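Local coordinates for arylsulfatase (PDB 7AJ0), which probably hydrolyses sulfate esters of the algal polysaccharide fucoidan, acting as a calcium-containing, exo-acting sulfatase that assembles into a hexamer, at residues I365-N371 with F408-G414; L167-F173 with G219-R225; V182-T187 with H272-Y276. One frame throughout, in Å; residues are numbered along the deposited sequence.

Overall arrangement
The three contacts lie on one chain with an alkaline phosphatase-like sulfatase fold, built round a large mixed sheet. Contacts 2 and 3 alternate along the sequence: 167-173, 182-187, 219-225, then 272-276. Both are complete before contact 1 begins at residue 365. Contact 2 lies beside neighbouring strands 175-177 and 215-220 of the sheet, while contact 1 reaches the same sheet through strand 369-371. Their centres are about 36 Å apart. Contact 3 is about 24 Å from contact 2 and about 36 Å from contact 1, centre to centre. Its His272 lies close to the calcium site, and it meets neighbouring subunits of the hexamer. None of the contacts touch each other.

Contact 1 of 3, residues I365-N371 with F408-G414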
loop_
_atom_site.group_PDB
_atom_site.type_symbol
_atom_site.label_atom_id
_atom_site.label_comp_id
_atom_site.label_asym_id
_atom_site.label_seq_id
_atom_site.Cartn_x
_atom_site.Cartn_y
_atom_site.Cartn_z
ATOM N N ILE A 365 -1.555 14.843 -47.841
ATOM C CA ILE A 365 -0.758 14.642 -46.639
ATOM C C ILE A 365 0.420 13.758 -47.014
ATOM O O ILE A 365 0.234 12.617 -47.458
ATOM C CB ILE A 365 -1.593 14.021 -45.505
ATOM C CG1 ILE A 365 -2.672 15.015 -45.050
ATOM C CG2 ILE A 365 -0.698 13.604 -44.346
ATOM C CD1 ILE A 365 -3.588 14.503 -43.951
ATOM N N SER A 366 1.629 14.286 -46.854
ATOM C CA SER A 366 2.823 13.541 -47.220
ATOM C C SER A 366 2.981 12.315 -46.328
ATOM O O SER A 366 2.640 12.327 -45.142
ATOM C CB SER A 366 4.057 14.434 -47.119
ATOM O OG SER A 366 3.979 15.501 -48.048
ATOM N N ALA A 367 3.506 11.248 -46.918
ATOM C CA ALA A 367 3.633 9.980 -46.223
ATOM C C ALA A 367 4.793 10.005 -45.238
ATOM O O ALA A 367 5.782 10.718 -45.423
ATOM C CB ALA A 367 3.834 8.845 -47.229
ATOM N N GLY A 368 4.656 9.213 -44.177
ATOM C CA GLY A 368 5.749 9.005 -43.254
ATOM C C GLY A 368 5.942 10.084 -42.221
ATOM O O GLY A 368 7.056 10.244 -41.711
ATOM N N GLN A 369 4.896 10.829 -41.889
ATOM C CA GLN A 369 4.989 11.874 -40.884
ATOM C C GLN A 369 4.577 11.334 -39.521
ATOM O O GLN A 369 3.530 10.691 -39.390
ATOM C CB GLN A 369 4.100 13.063 -41.246
ATOM C CG GLN A 369 4.614 13.920 -42.371
ATOM C CD GLN A 369 3.700 15.096 -42.642
ATOM O OE1 GLN A 369 3.750 16.108 -41.943
ATOM N NE2 GLN A 369 2.846 14.962 -43.650
ATOM N N VAL A 370 5.400 11.601 -38.512
ATOM C CA VAL A 370 5.048 11.372 -37.116
ATOM C C VAL A 370 5.138 12.722 -36.418
ATOM O O VAL A 370 6.214 13.333 -36.375
ATOM C CB VAL A 370 5.960 10.336 -36.446
ATOM C CG1 VAL A 370 5.378 9.918 -35.105
ATOM C CG2 VAL A 370 6.144 9.128 -37.348
ATOM N N ASN A 371 4.009 13.193 -35.894
ATOM C CA ASN A 371 3.892 14.542 -35.355
ATOM C C ASN A 371 3.289 14.475 -33.962
ATOM O O ASN A 371 2.221 13.884 -33.773
ATOM C CB ASN A 371 3.029 15.416 -36.269
ATOM C CG ASN A 371 3.228 16.895 -36.021
ATOM O OD1 ASN A 371 3.417 17.326 -34.884
ATOM N ND2 ASN A 371 3.192 17.683 -37.088
ATOM N N PHE A 408 -2.493 22.371 -39.779
ATOM C CA PHE A 408 -1.611 21.435 -39.087
ATOM C C PHE A 408 -1.511 20.115 -39.839
ATOM O O PHE A 408 -0.414 19.564 -39.986
ATOM C CB PHE A 408 -2.126 21.238 -37.659
ATOM C CG PHE A 408 -1.442 20.142 -36.894
ATOM C CD1 PHE A 408 -0.067 20.139 -36.727
ATOM C CD2 PHE A 408 -2.186 19.130 -36.306
ATOM C CE1 PHE A 408 0.556 19.135 -36.006
ATOM C CE2 PHE A 408 -1.571 18.125 -35.582
ATOM C CZ PHE A 408 -0.198 18.126 -35.431
ATOM N N LEU A 409 -2.639 19.613 -40.350
ATOM C CA LEU A 409 -2.651 18.313 -41.007
ATOM C C LEU A 409 -2.079 18.361 -42.420
ATOM O O LEU A 409 -1.550 17.351 -42.898
ATOM C CB LEU A 409 -4.080 17.765 -41.056
ATOM C CG LEU A 409 -4.739 17.421 -39.721
ATOM C CD1 LEU A 409 -6.203 17.057 -39.921
ATOM C CD2 LEU A 409 -4.001 16.287 -39.030
ATOM N N LEU A 410 -2.174 19.502 -43.101
ATOM C CA LEU A 410 -1.761 19.605 -44.495
ATOM C C LEU A 410 -0.373 20.207 -44.671
ATOM O O LEU A 410 0.083 20.352 -45.810
ATOM C CB LEU A 410 -2.777 20.438 -45.286
ATOM C CG LEU A 410 -4.221 19.941 -45.260
ATOM C CD1 LEU A 410 -5.100 20.807 -46.145
ATOM C CD2 LEU A 410 -4.301 18.490 -45.690
ATOM N N ALA A 411 0.307 20.557 -43.585
ATOM C CA ALA A 411 1.667 21.073 -43.646
ATOM C C ALA A 411 2.661 19.962 -43.334
ATOM O O ALA A 411 2.448 19.163 -42.418
ATOM C CB ALA A 411 1.858 22.231 -42.663
ATOM N N ASP A 412 3.745 19.911 -44.105
ATOM C CA ASP A 412 4.814 18.959 -43.830
ATOM C C ASP A 412 5.444 19.268 -42.479
ATOM O O ASP A 412 6.006 20.350 -42.278
ATOM C CB ASP A 412 5.868 19.010 -44.934
ATOM C CG ASP A 412 5.398 18.364 -46.225
ATOM O OD1 ASP A 412 4.357 17.672 -46.202
ATOM O OD2 ASP A 412 6.068 18.548 -47.264
ATOM N N ASN A 413 5.346 18.318 -41.552
ATOM C CA ASN A 413 5.872 18.483 -40.198
ATOM C C ASN A 413 5.387 19.795 -39.589
ATOM O O ASN A 413 6.148 20.559 -38.991
ATOM C CB ASN A 413 7.397 18.410 -40.200
ATOM C CG ASN A 413 7.918 17.283 -41.063
ATOM O OD1 ASN A 413 7.786 16.109 -40.717
ATOM N ND2 ASN A 413 8.511 17.634 -42.199
ATOM N N GLY A 414 4.094 20.056 -39.752
ATOM C CA GLY A 414 3.537 21.305 -39.290
ATOM C C GLY A 414 3.404 21.358 -37.783
ATOM O O GLY A 414 3.414 20.345 -37.082
HETATM O O HOH W 1 1.977 17.072 -46.194
HETATM O O HOH W 2 1.065 16.916 -43.767
HETATM O O HOH W 3 7.746 13.088 -39.300
HETATM O O HOH W 4 6.102 15.673 -38.196
#
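Asn371, Ile365 and Gln369 have the largest buried areas in this contact, in which a loop running into a short strand meets the turn that follows a helix end. Asn371 points its CB toward the turn, and ND2 donates a hydrogen bond to Gly414 O at 2.7 Å. The same Asn371 ND2 lies 3.2 Å from Phe408 CE1. Gln369 also points toward the turn. Gln369 OE1 accepts a hydrogen bond from Asn413 N at 2.8 Å, while NE2 bonds back to Ser366 O at 3.0 Å. One amide thus ties its own loop together and holds the type II beta turn Ala411-Gly414. Asn413 has the positive phi expected at the third position of such a turn. Water 2 links Gln369 NE2 to Leu409 O. Ile365 supplies the apolar part: its CG1 packs 3.9 Å from Leu410 CD2, and its CD1 lies 4.4 Å from Leu409 CB. At the exposed margin, Ser366 OG donates to Asp412 OD1 at 2.9 Å. Strand 369-371 pairs in parallel with strand 91-97 of the main sheet, through backbone bonds of Gln369 and Asn371. Ile365 and Leu409 both rest on Ala359 of strand 354-360, and Leu410 packs against helix 31-48.

Contact 2 of 3, residues L167-F173 with G219-R225; sequences LPHEVGF and GRKGGKR
A beta hairpin of the sulfatase fold, strands 215-220 and 226-230, packs its connecting turn against a 3-10 segment, 168-170, in the loop before strand 175-177. The CA atoms come closest at His169 and Lys221, 5.0 Å apart. Gly219 is extended, and its CA sits 3.7 Å from the centroid of the His169 ring in a CH-pi contact. His169 takes chi1 p. A CB on Gly219 would clash with His169 CE1. Arg220 opens a type II turn, with Gly223 N bonded to Arg220 O at 2.8 Å. Lys221 is t,t,m,t; its NZ donates to Gly172 O at 2.6 Å and also forms a salt bridge with Asp174. Lys221 CA lies 3.5 Å from His169 O, a CA-H...O contact. Gly222, third in the turn, has phi 89°, where a CB would jam against the preceding carbonyl O. Water 6 joins its N to His169 O. Gly223 O reaches water 5, which also contacts His169 NE2 and Glu170 OE2. Arg225, with chi1 to chi3 m,t,t, also bonds to the carbonyls of Glu162 and Ala163. The Arg225 guanidinium makes a two-pronged salt bridge with Glu170: NH2 to OE1 at 3.0 Å and NE to OE2 at 3.2 Å. Leu167 CD1 lies over one guanidinium face, 3.1 Å from Arg225 NE.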
loop_
_atom_site.group_PDB
_atom_site.type_symbol
_atom_site.label_atom_id
_atom_site.label_comp_id
_atom_site.label_asym_id
_atom_site.label_seq_id
_atom_site.Cartn_x
_atom_site.Cartn_y
_atom_site.Cartn_z
ATOM N N LEU A 167 -31.193 10.660 -31.993
ATOM C CA LEU A 167 -30.405 9.810 -32.873
ATOM C C LEU A 167 -29.817 10.637 -34.014
ATOM O O LEU A 167 -30.346 11.694 -34.368
ATOM C CB LEU A 167 -31.264 8.676 -33.413
ATOM C CG LEU A 167 -31.693 7.628 -32.383
ATOM C CD1 LEU A 167 -32.473 6.503 -33.046
ATOM C CD2 LEU A 167 -30.486 7.065 -31.637
ATOM N N PRO A 168 -28.714 10.175 -34.605
ATOM C CA PRO A 168 -28.016 11.013 -35.597
ATOM C C PRO A 168 -28.895 11.504 -36.734
ATOM O O PRO A 168 -28.737 12.650 -37.174
ATOM C CB PRO A 168 -26.899 10.087 -36.103
ATOM C CG PRO A 168 -26.635 9.167 -34.954
ATOM C CD PRO A 168 -27.978 8.929 -34.313
ATOM N N HIS A 169 -29.816 10.678 -37.227
ATOM C CA HIS A 169 -30.672 11.117 -38.324
ATOM C C HIS A 169 -31.716 12.133 -37.884
ATOM O O HIS A 169 -32.454 12.644 -38.734
ATOM C CB HIS A 169 -31.363 9.918 -38.971
ATOM C CG HIS A 169 -32.461 9.332 -38.142
ATOM N ND1 HIS A 169 -32.219 8.567 -37.023
ATOM C CD2 HIS A 169 -33.807 9.394 -38.273
ATOM C CE1 HIS A 169 -33.370 8.185 -36.497
ATOM N NE2 HIS A 169 -34.349 8.672 -37.237
ATOM N N GLU A 170 -31.797 12.434 -36.591
ATOM C CA GLU A 170 -32.715 13.436 -36.070
ATOM C C GLU A 170 -31.997 14.691 -35.594
ATOM O O GLU A 170 -32.662 15.645 -35.173
ATOM C CB GLU A 170 -33.540 12.841 -34.922
ATOM C CG GLU A 170 -34.297 11.573 -35.302
ATOM C CD GLU A 170 -34.784 10.785 -34.097
ATOM O OE1 GLU A 170 -34.148 10.869 -33.025
ATOM O OE2 GLU A 170 -35.804 10.074 -34.225
ATOM N N VAL A 171 -30.666 14.719 -35.652
ATOM C CA VAL A 171 -29.882 15.841 -35.158
ATOM C C VAL A 171 -28.981 16.423 -36.248
ATOM O O VAL A 171 -28.040 17.148 -35.947
ATOM C CB VAL A 171 -29.054 15.440 -33.920
ATOM C CG1 VAL A 171 -29.928 14.727 -32.898
ATOM C CG2 VAL A 171 -27.871 14.569 -34.330
ATOM N N GLY A 172 -29.253 16.105 -37.511
ATOM C CA GLY A 172 -28.519 16.709 -38.606
ATOM C C GLY A 172 -28.077 15.754 -39.694
ATOM O O GLY A 172 -28.090 16.109 -40.877
ATOM N N PHE A 173 -27.673 14.545 -39.319
ATOM C CA PHE A 173 -27.164 13.596 -40.300
ATOM C C PHE A 173 -28.284 13.122 -41.218
ATOM O O PHE A 173 -29.431 12.956 -40.793
ATOM C CB PHE A 173 -26.520 12.397 -39.603
ATOM C CG PHE A 173 -25.272 12.737 -38.838
ATOM C CD1 PHE A 173 -25.345 13.155 -37.519
ATOM C CD2 PHE A 173 -24.025 12.629 -39.435
ATOM C CE1 PHE A 173 -24.197 13.463 -36.811
ATOM C CE2 PHE A 173 -22.874 12.936 -38.733
ATOM C CZ PHE A 173 -22.959 13.353 -37.418
ATOM N N GLY A 219 -32.369 4.809 -39.781
ATOM C CA GLY A 219 -33.131 6.040 -39.835
ATOM C C GLY A 219 -32.634 7.026 -40.869
ATOM O O GLY A 219 -31.425 7.204 -41.040
ATOM N N ARG A 220 -33.566 7.672 -41.568
ATOM C CA ARG A 220 -33.251 8.713 -42.532
ATOM C C ARG A 220 -33.822 10.039 -42.049
ATOM O O ARG A 220 -34.869 10.081 -41.392
ATOM C CB ARG A 220 -33.817 8.393 -43.920
ATOM C CG ARG A 220 -33.368 7.061 -44.475
ATOM C CD ARG A 220 -33.767 6.896 -45.932
ATOM N NE ARG A 220 -33.277 5.631 -46.476
ATOM C CZ ARG A 220 -32.019 5.411 -46.848
ATOM N NH1 ARG A 220 -31.109 6.369 -46.735
ATOM N NH2 ARG A 220 -31.667 4.226 -47.331
ATOM N N LYS A 221 -33.125 11.121 -42.380
ATOM C CA LYS A 221 -33.615 12.458 -42.076
ATOM C C LYS A 221 -35.040 12.619 -42.589
ATOM O O LYS A 221 -35.313 12.406 -43.775
ATOM C CB LYS A 221 -32.693 13.500 -42.707
ATOM C CG LYS A 221 -33.077 14.936 -42.417
ATOM C CD LYS A 221 -32.061 15.910 -43.006
ATOM C CE LYS A 221 -30.770 15.940 -42.196
ATOM N NZ LYS A 221 -29.728 16.792 -42.835
ATOM N N GLY A 222 -35.949 12.976 -41.684
ATOM C CA GLY A 222 -37.343 13.154 -42.023
ATOM C C GLY A 222 -38.201 11.914 -41.915
ATOM O O GLY A 222 -39.418 12.004 -42.129
ATOM N N GLY A 223 -37.616 10.766 -41.585
ATOM C CA GLY A 223 -38.368 9.530 -41.521
ATOM C C GLY A 223 -38.417 8.915 -40.139
ATOM O O GLY A 223 -38.034 9.548 -39.150
ATOM N N LYS A 224 -38.879 7.672 -40.064
ATOM C CA LYS A 224 -39.066 6.972 -38.804
ATOM C C LYS A 224 -37.885 6.055 -38.510
ATOM O O LYS A 224 -37.108 5.691 -39.397
ATOM C CB LYS A 224 -40.358 6.149 -38.837
ATOM C CG LYS A 224 -41.632 6.969 -38.969
ATOM C CD LYS A 224 -41.934 7.754 -37.698
ATOM C CE LYS A 224 -41.456 9.196 -37.790
ATOM N NZ LYS A 224 -41.653 9.922 -36.501
ATOM N N ARG A 225 -37.763 5.684 -37.239
ATOM C CA ARG A 225 -36.810 4.664 -36.831
ATOM C C ARG A 225 -37.324 3.284 -37.216
ATOM O O ARG A 225 -38.514 2.987 -37.069
ATOM C CB ARG A 225 -36.575 4.715 -35.324
ATOM C CG ARG A 225 -36.041 6.032 -34.816
ATOM C CD ARG A 225 -35.905 5.991 -33.308
ATOM N NE ARG A 225 -35.472 7.270 -32.758
ATOM C CZ ARG A 225 -35.146 7.462 -31.485
ATOM N NH1 ARG A 225 -35.204 6.453 -30.627
ATOM N NH2 ARG A 225 -34.758 8.659 -31.072
HETATM O O HOH W 5 -36.784 9.125 -36.321
HETATM O O HOH W 6 -35.134 13.023 -39.109
#

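Contact 3 of 3, residues V182-T187 with H272-Y276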
loop_
_atom_site.group_PDB
_atom_site.type_symbol
_atom_site.label_atom_id
_atom_site.label_comp_id
_atom_site.label_asym_id
_atom_site.label_seq_id
_atom_site.Cartn_x
_atom_site.Cartn_y
_atom_site.Cartn_z
ATOM N N VAL A 182 -24.855 0.759 -26.953
ATOM C CA VAL A 182 -23.474 0.268 -26.901
ATOM C C VAL A 182 -23.494 -1.250 -26.884
ATOM O O VAL A 182 -24.494 -1.865 -26.528
ATOM C CB VAL A 182 -22.741 0.859 -25.666
ATOM C CG1 VAL A 182 -23.458 0.453 -24.371
ATOM C CG2 VAL A 182 -21.282 0.438 -25.630
ATOM N N GLN A 183 -22.371 -1.863 -27.278
ATOM C CA GLN A 183 -22.300 -3.320 -27.384
ATOM C C GLN A 183 -22.709 -4.000 -26.079
ATOM O O GLN A 183 -23.500 -4.951 -26.081
ATOM C CB GLN A 183 -20.888 -3.737 -27.793
ATOM C CG GLN A 183 -20.615 -5.239 -27.793
ATOM C CD GLN A 183 -20.808 -5.885 -29.156
ATOM O OE1 GLN A 183 -21.130 -5.215 -30.139
ATOM N NE2 GLN A 183 -20.606 -7.196 -29.219
ATOM N N SER A 184 -22.156 -3.541 -24.954
ATOM C CA SER A 184 -22.432 -4.195 -23.678
ATOM C C SER A 184 -23.921 -4.198 -23.352
ATOM O O SER A 184 -24.398 -5.089 -22.640
ATOM C CB SER A 184 -21.645 -3.509 -22.562
ATOM O OG SER A 184 -21.855 -2.107 -22.582
ATOM N N ASP A 185 -24.668 -3.214 -23.858
ATOM C CA ASP A 185 -26.108 -3.192 -23.625
ATOM C C ASP A 185 -26.780 -4.407 -24.253
ATOM O O ASP A 185 -27.747 -4.946 -23.701
ATOM C CB ASP A 185 -26.701 -1.896 -24.177
ATOM C CG ASP A 185 -28.155 -1.705 -23.788
ATOM O OD1 ASP A 185 -28.665 -2.502 -22.972
ATOM O OD2 ASP A 185 -28.787 -0.758 -24.302
ATOM N N TYR A 186 -26.275 -4.857 -25.404
ATOM C CA TYR A 186 -26.830 -6.042 -26.043
ATOM C C TYR A 186 -26.336 -7.328 -25.386
ATOM O O TYR A 186 -27.126 -8.248 -25.144
ATOM C CB TYR A 186 -26.466 -6.065 -27.531
ATOM C CG TYR A 186 -27.101 -4.975 -28.363
ATOM C CD1 TYR A 186 -26.540 -3.707 -28.426
ATOM C CD2 TYR A 186 -28.248 -5.221 -29.105
ATOM C CE1 TYR A 186 -27.111 -2.712 -29.190
ATOM C CE2 TYR A 186 -28.827 -4.230 -29.872
ATOM C CZ TYR A 186 -28.253 -2.977 -29.911
ATOM O OH TYR A 186 -28.821 -1.981 -30.673
ATOM N N THR A 187 -25.036 -7.412 -25.092
ATOM C CA THR A 187 -24.445 -8.687 -24.704
ATOM C C THR A 187 -24.825 -9.112 -23.292
ATOM O O THR A 187 -24.772 -10.309 -22.988
ATOM C CB THR A 187 -22.921 -8.620 -24.832
ATOM O OG1 THR A 187 -22.414 -7.542 -24.037
ATOM C CG2 THR A 187 -22.518 -8.408 -26.286
ATOM N N HIS A 272 -15.405 -2.684 -27.936
ATOM C CA HIS A 272 -16.146 -2.652 -26.684
ATOM C C HIS A 272 -16.537 -4.066 -26.269
ATOM O O HIS A 272 -16.822 -4.927 -27.106
ATOM C CB HIS A 272 -17.398 -1.787 -26.829
ATOM C CG HIS A 272 -17.866 -1.176 -25.545
ATOM N ND1 HIS A 272 -18.424 -1.916 -24.525
ATOM C CD2 HIS A 272 -17.867 0.110 -25.122
ATOM C CE1 HIS A 272 -18.745 -1.112 -23.527
ATOM N NE2 HIS A 272 -18.416 0.122 -23.863
ATOM N N ASN A 273 -16.546 -4.307 -24.962
ATOM C CA ASN A 273 -17.008 -5.594 -24.451
ATOM C C ASN A 273 -18.525 -5.687 -24.579
ATOM O O ASN A 273 -19.228 -4.674 -24.563
ATOM C CB ASN A 273 -16.592 -5.768 -22.991
ATOM C CG ASN A 273 -17.526 -5.057 -22.029
ATOM O OD1 ASN A 273 -17.561 -3.827 -21.972
ATOM N ND2 ASN A 273 -18.283 -5.830 -21.260
ATOM N N ASP A 274 -19.040 -6.910 -24.722
ATOM C CA ASP A 274 -18.260 -8.137 -24.847
ATOM C C ASP A 274 -17.981 -8.399 -26.323
ATOM O O ASP A 274 -18.904 -8.416 -27.139
ATOM C CB ASP A 274 -19.020 -9.306 -24.220
ATOM C CG ASP A 274 -19.409 -9.034 -22.779
ATOM O OD1 ASP A 274 -18.501 -8.781 -21.958
ATOM O OD2 ASP A 274 -20.622 -9.049 -22.473
ATOM N N ASN A 275 -16.711 -8.601 -26.664
ATOM C CA ASN A 275 -16.313 -8.727 -28.059
ATOM C C ASN A 275 -16.700 -10.090 -28.615
ATOM O O ASN A 275 -16.364 -11.127 -28.036
ATOM C CB ASN A 275 -14.807 -8.514 -28.209
ATOM C CG ASN A 275 -14.435 -7.054 -28.259
ATOM O OD1 ASN A 275 -14.659 -6.382 -29.266
ATOM N ND2 ASN A 275 -13.865 -6.550 -27.173
ATOM N N TYR A 276 -17.400 -10.081 -29.749
ATOM C CA TYR A 276 -17.786 -11.297 -30.462
ATOM C C TYR A 276 -17.500 -11.091 -31.943
ATOM O O TYR A 276 -18.363 -10.618 -32.696
ATOM C CB TYR A 276 -19.250 -11.643 -30.209
ATOM C CG TYR A 276 -19.456 -12.337 -28.887
ATOM C CD1 TYR A 276 -19.346 -13.715 -28.786
ATOM C CD2 TYR A 276 -19.738 -11.615 -27.737
ATOM C CE1 TYR A 276 -19.522 -14.357 -27.581
ATOM C CE2 TYR A 276 -19.914 -12.248 -26.525
ATOM C CZ TYR A 276 -19.805 -13.619 -26.452
ATOM O OH TYR A 276 -19.980 -14.257 -25.248
HETATM O O HOH W 7 -20.131 -8.479 -31.869
#
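The short helix 183-187 lies beside an irregular backbone run, 272-276, with a cis peptide bond between Asn273 and Asp274. The CA atoms come nearest at Ser184 and Asn273, 5.7 Å apart, and at Gln183 and His272, 6.2 Å. Gln183 NE2 donates to Asp274 O at 3.0 Å and, through water 7, reaches Tyr276 O; its OE1 bonds to Ser269. One turn further along the helix, Thr187 OG1 donates to Asp274 OD2 at 2.8 Å, an oxygen also bonded to Tyr195. In this sulfatase fold, segment 272-276 follows strand 262-267 of the central sheet and borders the metal site. His272 touches Asp60 and Asp61, both at the calcium site, and its side chain is about 5 Å from the ion. Val182 CG2 sits over the His272 ring in a CH-pi contact, 3.5 Å from the ring centroid. His272 ND1 donates to Asn273 O at 2.9 Å. Ser184 OG bonds to Glu486 of a neighbouring subunit, and Tyr276 makes a cation-pi contact with Arg193 of another.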